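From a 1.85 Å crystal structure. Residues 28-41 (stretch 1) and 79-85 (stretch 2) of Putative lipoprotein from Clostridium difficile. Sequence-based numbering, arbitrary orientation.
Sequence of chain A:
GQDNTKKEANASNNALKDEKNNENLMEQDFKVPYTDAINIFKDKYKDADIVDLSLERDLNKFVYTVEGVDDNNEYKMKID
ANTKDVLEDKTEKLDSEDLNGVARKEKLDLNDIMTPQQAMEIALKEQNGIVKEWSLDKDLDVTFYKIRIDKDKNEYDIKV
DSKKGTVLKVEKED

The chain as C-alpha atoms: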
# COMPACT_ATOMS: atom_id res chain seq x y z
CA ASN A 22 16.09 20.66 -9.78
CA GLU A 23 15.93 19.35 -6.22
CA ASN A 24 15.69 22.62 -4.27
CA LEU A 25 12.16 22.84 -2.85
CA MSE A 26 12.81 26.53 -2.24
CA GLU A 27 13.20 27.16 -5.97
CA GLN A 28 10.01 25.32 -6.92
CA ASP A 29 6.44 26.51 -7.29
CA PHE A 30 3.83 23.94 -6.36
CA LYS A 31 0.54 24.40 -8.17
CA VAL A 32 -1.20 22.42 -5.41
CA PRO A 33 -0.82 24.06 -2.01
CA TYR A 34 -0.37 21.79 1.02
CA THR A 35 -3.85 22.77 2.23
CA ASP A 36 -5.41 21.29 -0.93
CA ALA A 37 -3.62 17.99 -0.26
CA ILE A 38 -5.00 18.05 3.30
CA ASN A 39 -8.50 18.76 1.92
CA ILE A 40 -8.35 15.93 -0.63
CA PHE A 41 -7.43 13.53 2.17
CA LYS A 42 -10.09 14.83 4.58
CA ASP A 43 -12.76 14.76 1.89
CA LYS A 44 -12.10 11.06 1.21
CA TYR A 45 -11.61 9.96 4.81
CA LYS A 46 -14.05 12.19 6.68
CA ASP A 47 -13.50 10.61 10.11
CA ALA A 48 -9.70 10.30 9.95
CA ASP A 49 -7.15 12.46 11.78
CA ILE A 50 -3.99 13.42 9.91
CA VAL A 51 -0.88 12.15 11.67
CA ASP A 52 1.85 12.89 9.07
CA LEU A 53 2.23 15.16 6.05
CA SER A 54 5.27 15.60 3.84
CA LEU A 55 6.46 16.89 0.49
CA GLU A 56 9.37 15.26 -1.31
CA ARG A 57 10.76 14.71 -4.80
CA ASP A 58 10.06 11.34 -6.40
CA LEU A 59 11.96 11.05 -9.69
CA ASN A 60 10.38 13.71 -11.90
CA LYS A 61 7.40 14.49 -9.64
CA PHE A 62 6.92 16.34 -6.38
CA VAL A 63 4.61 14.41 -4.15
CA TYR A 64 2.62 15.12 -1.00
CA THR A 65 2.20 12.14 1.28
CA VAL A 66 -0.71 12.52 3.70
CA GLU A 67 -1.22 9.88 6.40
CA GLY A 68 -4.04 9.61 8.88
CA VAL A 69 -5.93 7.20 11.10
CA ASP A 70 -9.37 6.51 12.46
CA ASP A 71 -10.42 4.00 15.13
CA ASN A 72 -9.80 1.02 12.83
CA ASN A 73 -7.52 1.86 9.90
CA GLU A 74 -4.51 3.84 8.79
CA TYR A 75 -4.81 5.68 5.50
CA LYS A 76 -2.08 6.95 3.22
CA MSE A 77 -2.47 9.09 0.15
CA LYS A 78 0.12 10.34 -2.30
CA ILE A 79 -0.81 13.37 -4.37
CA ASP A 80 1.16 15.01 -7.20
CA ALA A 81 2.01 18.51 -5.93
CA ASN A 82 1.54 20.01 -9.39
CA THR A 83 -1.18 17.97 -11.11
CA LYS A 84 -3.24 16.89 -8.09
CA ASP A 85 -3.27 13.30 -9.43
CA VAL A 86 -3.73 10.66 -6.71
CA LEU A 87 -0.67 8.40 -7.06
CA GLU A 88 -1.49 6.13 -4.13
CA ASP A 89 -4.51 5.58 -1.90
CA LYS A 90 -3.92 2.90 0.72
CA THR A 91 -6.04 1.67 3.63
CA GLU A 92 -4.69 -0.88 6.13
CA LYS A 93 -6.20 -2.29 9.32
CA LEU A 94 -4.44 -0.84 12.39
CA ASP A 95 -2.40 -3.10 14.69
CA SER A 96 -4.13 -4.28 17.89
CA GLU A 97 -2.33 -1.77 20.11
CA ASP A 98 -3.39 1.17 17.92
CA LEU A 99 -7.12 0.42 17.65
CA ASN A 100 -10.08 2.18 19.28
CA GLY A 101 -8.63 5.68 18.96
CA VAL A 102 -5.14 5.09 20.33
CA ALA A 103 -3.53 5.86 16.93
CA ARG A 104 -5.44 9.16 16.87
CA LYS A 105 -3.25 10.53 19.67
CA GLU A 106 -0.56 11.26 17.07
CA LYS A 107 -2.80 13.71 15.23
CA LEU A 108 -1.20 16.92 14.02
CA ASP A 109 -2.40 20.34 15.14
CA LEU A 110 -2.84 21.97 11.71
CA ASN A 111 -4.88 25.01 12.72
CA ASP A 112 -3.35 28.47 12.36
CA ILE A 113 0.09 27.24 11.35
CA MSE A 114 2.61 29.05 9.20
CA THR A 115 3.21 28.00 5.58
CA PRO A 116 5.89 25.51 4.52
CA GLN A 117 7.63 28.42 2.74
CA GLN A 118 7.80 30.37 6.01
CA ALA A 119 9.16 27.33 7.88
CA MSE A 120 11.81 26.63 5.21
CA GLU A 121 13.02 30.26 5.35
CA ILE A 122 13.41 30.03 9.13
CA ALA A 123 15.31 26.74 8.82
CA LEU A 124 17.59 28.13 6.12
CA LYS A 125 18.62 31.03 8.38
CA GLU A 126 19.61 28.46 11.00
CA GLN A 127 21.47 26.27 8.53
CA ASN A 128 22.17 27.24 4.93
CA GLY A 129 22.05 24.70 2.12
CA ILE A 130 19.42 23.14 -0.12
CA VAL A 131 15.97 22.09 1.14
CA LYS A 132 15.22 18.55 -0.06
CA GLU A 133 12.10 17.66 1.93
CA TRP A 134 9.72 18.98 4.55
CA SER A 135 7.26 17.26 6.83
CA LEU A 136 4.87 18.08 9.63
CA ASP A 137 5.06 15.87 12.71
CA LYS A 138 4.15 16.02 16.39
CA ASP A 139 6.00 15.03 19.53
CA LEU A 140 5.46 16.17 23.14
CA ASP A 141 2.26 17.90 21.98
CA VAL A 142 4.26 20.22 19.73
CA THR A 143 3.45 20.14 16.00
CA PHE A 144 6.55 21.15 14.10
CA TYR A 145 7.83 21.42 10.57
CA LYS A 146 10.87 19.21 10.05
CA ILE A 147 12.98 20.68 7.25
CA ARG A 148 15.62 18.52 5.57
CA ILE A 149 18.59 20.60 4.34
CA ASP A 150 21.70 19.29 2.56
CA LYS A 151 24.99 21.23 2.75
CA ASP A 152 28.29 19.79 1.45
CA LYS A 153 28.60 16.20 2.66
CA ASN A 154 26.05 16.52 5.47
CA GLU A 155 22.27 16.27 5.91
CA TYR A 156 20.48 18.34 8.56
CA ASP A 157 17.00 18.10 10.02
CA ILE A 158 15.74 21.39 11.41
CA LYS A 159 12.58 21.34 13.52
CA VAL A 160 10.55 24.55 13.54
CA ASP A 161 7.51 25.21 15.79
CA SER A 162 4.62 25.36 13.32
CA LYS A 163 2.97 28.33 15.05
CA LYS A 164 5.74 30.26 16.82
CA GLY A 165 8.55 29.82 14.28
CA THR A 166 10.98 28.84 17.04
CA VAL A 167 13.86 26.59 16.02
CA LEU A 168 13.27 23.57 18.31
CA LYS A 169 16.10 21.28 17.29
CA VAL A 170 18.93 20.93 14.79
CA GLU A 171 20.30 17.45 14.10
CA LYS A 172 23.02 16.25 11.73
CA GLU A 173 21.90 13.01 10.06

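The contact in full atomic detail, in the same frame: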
# COMPACT_ATOMS: atom_id res chain seq x y z
N GLN A 28 11.14 25.90 -6.20
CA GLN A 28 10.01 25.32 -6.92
C GLN A 28 8.73 26.10 -6.63
O GLN A 28 8.59 26.71 -5.57
CB GLN A 28 9.80 23.85 -6.52
CG GLN A 28 10.92 22.92 -6.95
CD GLN A 28 10.98 22.72 -8.45
OE1 GLN A 28 9.95 22.70 -9.13
NE2 GLN A 28 12.19 22.56 -8.97
N ASP A 29 7.81 26.09 -7.59
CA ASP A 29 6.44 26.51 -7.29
C ASP A 29 5.53 25.30 -7.37
O ASP A 29 5.57 24.56 -8.35
CB ASP A 29 5.94 27.58 -8.26
CG ASP A 29 4.45 27.84 -8.11
OD1 ASP A 29 4.07 28.65 -7.22
OD2 ASP A 29 3.64 27.22 -8.84
N PHE A 30 4.72 25.08 -6.34
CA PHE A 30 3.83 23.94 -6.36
C PHE A 30 2.43 24.43 -6.65
O PHE A 30 1.86 25.21 -5.89
CB PHE A 30 3.93 23.15 -5.04
CG PHE A 30 5.34 22.73 -4.73
CD1 PHE A 30 5.95 21.71 -5.46
CD2 PHE A 30 6.08 23.41 -3.78
CE1 PHE A 30 7.26 21.34 -5.20
CE2 PHE A 30 7.41 23.06 -3.52
CZ PHE A 30 7.99 22.02 -4.23
N LYS A 31 1.87 23.96 -7.76
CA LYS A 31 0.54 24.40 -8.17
C LYS A 31 -0.53 24.00 -7.16
O LYS A 31 -1.56 24.67 -7.04
CB LYS A 31 0.21 23.85 -9.55
CG LYS A 31 1.17 24.36 -10.63
CD LYS A 31 0.64 24.04 -12.00
CE LYS A 31 1.65 24.44 -13.07
NZ LYS A 31 1.94 25.90 -13.11
N VAL A 32 -0.28 22.91 -6.44
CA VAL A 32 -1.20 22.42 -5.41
C VAL A 32 -0.63 22.80 -4.06
O VAL A 32 0.44 22.34 -3.67
CB VAL A 32 -1.36 20.89 -5.48
CG1 VAL A 32 -2.35 20.38 -4.42
CG2 VAL A 32 -1.80 20.47 -6.88
N PRO A 33 -1.32 23.69 -3.34
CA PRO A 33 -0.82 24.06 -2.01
C PRO A 33 -1.04 22.92 -1.00
O PRO A 33 -1.89 22.05 -1.22
CB PRO A 33 -1.65 25.30 -1.66
CG PRO A 33 -2.92 25.11 -2.39
CD PRO A 33 -2.58 24.37 -3.67
N TYR A 34 -0.27 22.91 0.08
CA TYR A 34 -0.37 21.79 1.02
C TYR A 34 -1.77 21.65 1.61
O TYR A 34 -2.20 20.55 1.93
CB TYR A 34 0.70 21.89 2.11
CG TYR A 34 0.29 22.77 3.27
CD1 TYR A 34 0.39 24.15 3.20
CD2 TYR A 34 -0.21 22.21 4.44
CE1 TYR A 34 0.01 24.95 4.27
CE2 TYR A 34 -0.60 22.99 5.51
CZ TYR A 34 -0.49 24.36 5.42
OH TYR A 34 -0.88 25.12 6.49
N THR A 35 -2.48 22.77 1.70
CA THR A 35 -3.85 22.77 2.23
C THR A 35 -4.83 22.02 1.33
O THR A 35 -5.78 21.42 1.81
CB THR A 35 -4.36 24.20 2.49
OG1 THR A 35 -4.14 25.01 1.33
CG2 THR A 35 -3.62 24.82 3.66
N ASP A 36 -4.60 22.08 0.01
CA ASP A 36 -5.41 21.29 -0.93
C ASP A 36 -5.17 19.79 -0.77
O ASP A 36 -6.11 19.01 -0.89
CB ASP A 36 -5.13 21.71 -2.38
CG ASP A 36 -5.93 22.92 -2.82
OD1 ASP A 36 -6.77 23.41 -2.02
OD2 ASP A 36 -5.74 23.38 -3.97
N ALA A 37 -3.93 19.40 -0.52
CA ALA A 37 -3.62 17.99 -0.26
C ALA A 37 -4.33 17.51 1.01
O ALA A 37 -4.92 16.43 1.04
CB ALA A 37 -2.11 17.80 -0.12
N ILE A 38 -4.26 18.31 2.06
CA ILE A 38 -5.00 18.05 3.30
C ILE A 38 -6.50 17.90 3.02
O ILE A 38 -7.14 16.96 3.50
CB ILE A 38 -4.78 19.17 4.33
CG1 ILE A 38 -3.33 19.14 4.85
CG2 ILE A 38 -5.81 19.07 5.50
CD1 ILE A 38 -2.97 20.32 5.75
N ASN A 39 -7.06 18.81 2.22
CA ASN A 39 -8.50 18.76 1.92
C ASN A 39 -8.92 17.55 1.09
O ASN A 39 -10.00 17.01 1.32
CB ASN A 39 -8.96 20.07 1.24
CG ASN A 39 -8.90 21.27 2.19
OD1 ASN A 39 -8.93 21.11 3.41
ND2 ASN A 39 -8.80 22.46 1.63
N ILE A 40 -8.09 17.14 0.15
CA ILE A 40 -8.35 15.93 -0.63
C ILE A 40 -8.42 14.72 0.31
O ILE A 40 -9.35 13.90 0.25
CB ILE A 40 -7.27 15.71 -1.71
CG1 ILE A 40 -7.41 16.74 -2.84
CG2 ILE A 40 -7.36 14.31 -2.30
CD1 ILE A 40 -6.19 16.83 -3.71
N PHE A 41 -7.45 14.64 1.22
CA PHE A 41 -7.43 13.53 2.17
C PHE A 41 -8.69 13.55 3.06
O PHE A 41 -9.35 12.53 3.23
CB PHE A 41 -6.17 13.62 3.05
CG PHE A 41 -6.07 12.51 4.06
CD1 PHE A 41 -6.65 12.63 5.31
CD2 PHE A 41 -5.39 11.34 3.74
CE1 PHE A 41 -6.58 11.60 6.24
CE2 PHE A 41 -5.31 10.31 4.67
CZ PHE A 41 -5.90 10.44 5.92
N ILE A 79 -0.19 12.43 -3.45
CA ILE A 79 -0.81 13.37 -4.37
C ILE A 79 0.29 14.16 -5.08
O ILE A 79 1.17 14.73 -4.43
CB ILE A 79 -1.72 14.36 -3.59
CG1 ILE A 79 -2.86 13.61 -2.91
CG2 ILE A 79 -2.28 15.42 -4.53
CD1 ILE A 79 -3.38 14.30 -1.66
N ASP A 80 0.24 14.18 -6.41
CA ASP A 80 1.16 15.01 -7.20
C ASP A 80 0.97 16.48 -6.85
O ASP A 80 -0.13 17.01 -6.94
CB ASP A 80 0.92 14.78 -8.69
CG ASP A 80 1.98 15.45 -9.58
OD1 ASP A 80 2.21 16.67 -9.46
OD2 ASP A 80 2.58 14.75 -10.42
N ALA A 81 2.06 17.14 -6.46
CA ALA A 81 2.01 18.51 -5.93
C ALA A 81 1.81 19.55 -7.04
O ALA A 81 1.67 20.74 -6.76
CB ALA A 81 3.27 18.82 -5.16
N ASN A 82 1.79 19.10 -8.28
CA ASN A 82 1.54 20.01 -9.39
C ASN A 82 0.26 19.68 -10.16
O ASN A 82 -0.45 20.58 -10.61
CB ASN A 82 2.75 20.08 -10.33
CG ASN A 82 3.90 20.84 -9.71
OD1 ASN A 82 3.78 22.04 -9.44
ND2 ASN A 82 5.01 20.15 -9.46
N THR A 83 -0.05 18.39 -10.28
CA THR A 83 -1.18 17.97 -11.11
C THR A 83 -2.39 17.56 -10.29
O THR A 83 -3.49 17.46 -10.83
CB THR A 83 -0.80 16.81 -12.04
OG1 THR A 83 -0.60 15.63 -11.26
CG2 THR A 83 0.49 17.14 -12.81
N LYS A 84 -2.18 17.31 -9.00
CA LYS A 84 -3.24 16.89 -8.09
C LYS A 84 -3.67 15.43 -8.31
O LYS A 84 -4.61 14.96 -7.66
CB LYS A 84 -4.44 17.85 -8.16
CG LYS A 84 -5.16 18.09 -6.86
CD LYS A 84 -6.55 18.69 -7.11
CE LYS A 84 -6.47 20.11 -7.64
NZ LYS A 84 -6.13 21.09 -6.57
N ASP A 85 -2.99 14.72 -9.21
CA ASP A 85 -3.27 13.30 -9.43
C ASP A 85 -3.01 12.49 -8.15
O ASP A 85 -1.99 12.68 -7.50
CB ASP A 85 -2.34 12.72 -10.49
CG ASP A 85 -2.60 13.29 -11.87
OD1 ASP A 85 -3.79 13.53 -12.21
OD2 ASP A 85 -1.61 13.49 -12.62
O HOH W 1 7.38 21.87 -8.94

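What fills the apolar centre of the contact? Ile79, next to last in its strand, points toward the helix that begins at Tyr34, and its CD1 reaches Ala37 CB and Ile40 CG2, each at 4.0 Å. Ala37 ends at CB, and Ile79 CD1 also lies 3.8 Å from the helix backbone at Ala37 O. Val32, buried just before the helix, turns its CG2 into the bend of the other stretch, 3.8 Å from Asp80 O and 3.9 Å from Lys84 CB. Farther along, Phe30 CD1 lies 4.0 Å from Ala81 CB, the ring meeting this methyl obliquely.

How are the backbones joined beside these side chains? Val32 N donates to Ala81 O at 2.9 Å, and the preceding amide, Lys31 N, donates to Asn82 OD1 at 3.2 Å with a nearly straight angle of 170°. The CB of Asn82 points away, but its amide end comes back to the first stretch, so a side chain supplies the second acceptor.

What keeps the second stretch in shape to offer these acceptors? Asp80 OD1 accepts from Asn82 N at 2.7 Å and Thr83 N at 3.0 Å, while Lys84 N donates to Asp80 O at 2.9 Å. The carboxylate thus ties down the turn from which Ala81 O and the Asn82 side chain face the first stretch.

What closes the polar edge? Lys84 suits its exposed place by serving two purposes: its aliphatic CG packs 3.5 Å from Ile40 CD1, and its NZ forms a salt bridge with Asp36 OD2, also at 3.5 Å. Near Phe30, a water accepts from Asn82 ND2 at 3.0 Å and donates to Gln28 OE1 at 2.7 Å, linking two side chains that do not touch.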